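Local coordinates for nisin immunity protein (Lactococcus lactis subsp. lactis, PDB 5XHB) that takes part in the immunity of the producing cell against externally supplied nisin, as a lipoprotein of the cell membrane, at residues Thr69-Asn74 with Met85-Asp89. Residues are numbered along the deposited sequence; the frame is centred on the assembly and turned at random.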
loop_
_atom_site.group_PDB
_atom_site.type_symbol
_atom_site.label_atom_id
_atom_site.label_comp_id
_atom_site.label_asym_id
_atom_site.label_seq_id
_atom_site.Cartn_x
_atom_site.Cartn_y
_atom_site.Cartn_z
ATOM N N THR A 69 13.834 -1.367 14.385
ATOM C CA THR A 69 14.548 -0.101 14.467
ATOM C C THR A 69 15.042 0.296 13.085
ATOM O O THR A 69 15.699 -0.488 12.401
ATOM C CB THR A 69 15.740 -0.179 15.434
ATOM O OG1 THR A 69 15.279 -0.619 16.715
ATOM C CG2 THR A 69 16.412 1.177 15.569
ATOM N N LEU A 70 14.698 1.507 12.669
ATOM C CA LEU A 70 15.113 2.004 11.365
ATOM C C LEU A 70 16.081 3.156 11.509
ATOM O O LEU A 70 15.807 4.136 12.206
ATOM C CB LEU A 70 13.912 2.457 10.546
ATOM C CG LEU A 70 12.812 1.442 10.272
ATOM C CD1 LEU A 70 11.722 2.139 9.477
ATOM C CD2 LEU A 70 13.351 0.225 9.527
ATOM N N VAL A 71 17.220 3.041 10.850
ATOM C CA VAL A 71 18.113 4.182 10.741
ATOM C C VAL A 71 17.988 4.791 9.342
ATOM O O VAL A 71 18.360 4.157 8.343
ATOM C CB VAL A 71 19.569 3.780 11.030
ATOM C CG1 VAL A 71 20.517 4.906 10.656
ATOM C CG2 VAL A 71 19.707 3.422 12.501
ATOM N N LEU A 72 17.445 6.010 9.286
ATOM C CA LEU A 72 17.277 6.757 8.044
ATOM C C LEU A 72 18.473 7.670 7.863
ATOM O O LEU A 72 18.749 8.515 8.713
ATOM C CB LEU A 72 15.982 7.588 8.065
ATOM C CG LEU A 72 14.769 6.922 8.714
ATOM C CD1 LEU A 72 13.583 7.876 8.722
ATOM C CD2 LEU A 72 14.431 5.675 7.967
ATOM N N ASN A 73 19.185 7.511 6.758
ATOM C CA ASN A 73 20.495 8.133 6.651
ATOM C C ASN A 73 20.820 8.606 5.244
ATOM O O ASN A 73 21.165 7.792 4.380
ATOM C CB ASN A 73 21.556 7.143 7.122
ATOM C CG ASN A 73 22.909 7.792 7.360
ATOM O OD1 ASN A 73 23.020 9.013 7.537
ATOM N ND2 ASN A 73 23.948 6.969 7.376
ATOM N N ASN A 74 20.691 9.920 5.042
ATOM C CA ASN A 74 21.059 10.622 3.815
ATOM C C ASN A 74 20.142 10.364 2.639
ATOM O O ASN A 74 19.511 9.318 2.544
ATOM C CB ASN A 74 22.484 10.276 3.403
ATOM C CG ASN A 74 23.469 10.507 4.520
ATOM O OD1 ASN A 74 23.266 11.376 5.360
ATOM N ND2 ASN A 74 24.529 9.718 4.548
HETATM N N MSE A 85 17.005 6.974 -0.421
HETATM C CA MSE A 85 17.326 7.235 0.962
HETATM C C MSE A 85 17.973 6.015 1.575
HETATM O O MSE A 85 17.555 4.889 1.315
HETATM C CB MSE A 85 16.079 7.615 1.748
HETATM C CG MSE A 85 16.383 7.926 3.208
HETATM SE SE MSE A 85 14.796 8.531 4.146
HETATM C CE MSE A 85 14.522 10.235 3.194
ATOM N N GLY A 86 19.002 6.235 2.386
ATOM C CA GLY A 86 19.597 5.130 3.121
ATOM C C GLY A 86 18.658 4.679 4.224
ATOM O O GLY A 86 18.254 5.484 5.072
ATOM N N ILE A 87 18.286 3.401 4.196
ATOM C CA ILE A 87 17.463 2.813 5.235
ATOM C C ILE A 87 18.174 1.577 5.765
ATOM O O ILE A 87 18.272 0.568 5.068
ATOM C CB ILE A 87 16.062 2.381 4.752
ATOM C CG1 ILE A 87 15.403 3.461 3.878
ATOM C CG2 ILE A 87 15.193 2.042 5.967
ATOM C CD1 ILE A 87 15.074 4.728 4.604
ATOM N N ASN A 88 18.642 1.658 7.001
ATOM C CA ASN A 88 19.481 0.605 7.574
ATOM C C ASN A 88 20.612 0.304 6.606
ATOM O O ASN A 88 21.361 1.214 6.264
ATOM C CB ASN A 88 18.650 -0.631 7.922
ATOM C CG ASN A 88 17.795 -0.397 9.157
ATOM O OD1 ASN A 88 17.739 0.725 9.651
ATOM N ND2 ASN A 88 17.141 -1.440 9.664
ATOM N N ASP A 89 20.726 -0.939 6.147
ATOM C CA ASP A 89 21.838 -1.312 5.273
ATOM C C ASP A 89 21.472 -1.274 3.789
ATOM O O ASP A 89 22.219 -1.780 2.963
ATOM C CB ASP A 89 22.351 -2.715 5.627
ATOM C CG ASP A 89 21.286 -3.785 5.440
ATOM O OD1 ASP A 89 20.088 -3.475 5.631
ATOM O OD2 ASP A 89 21.638 -4.934 5.094
HETATM O O HOH W 1 20.960 3.778 7.085
#
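N88 reaches across to V71 and T69 just where strand 83-87 gives out, and its side-chain amide bonds the backbone of strand 67-78 through both its oxygen and its nitrogen. From CB, a chi1 of -74° sets CG beside N88's own backbone N and carries the amide out along the edge of strand 67-78; N88 CG lies 3.9 Å from both T69 O and V71 N. OD1 accepts the N-H of V71 at 2.7 Å, V71 N approaching almost in line with the N88 CG-OD1 bond (171°); the same oxygen lies 3.4 Å from CA of L70. ND2 donates to O of T69 at 3.2 Å, within the amide plane and in the plane of that carbonyl, and on its flank meets CD2 of L70, whose side chain crosses at about a right angle. The backbone N of N88 donates to V71 O, and water 1 donates to V71 O and N88 O. Next along the hairpin, L72 and I87 form a non-hydrogen-bonded pair, side by side with L72 CD2 3.6 Å from I87 CD1, while N73 N donates to G86 O. At G86 the pairing turns irregular: its N finds N74 O at 3.1 Å, the bond to N73 O being weak. F111 covers L70, I87 and N88 from a loop. Two bonds, one at each end of the N88 amide, should hold its rotation, letting a side chain extend the hairpin's hydrogen bonding past the end of its shorter strand.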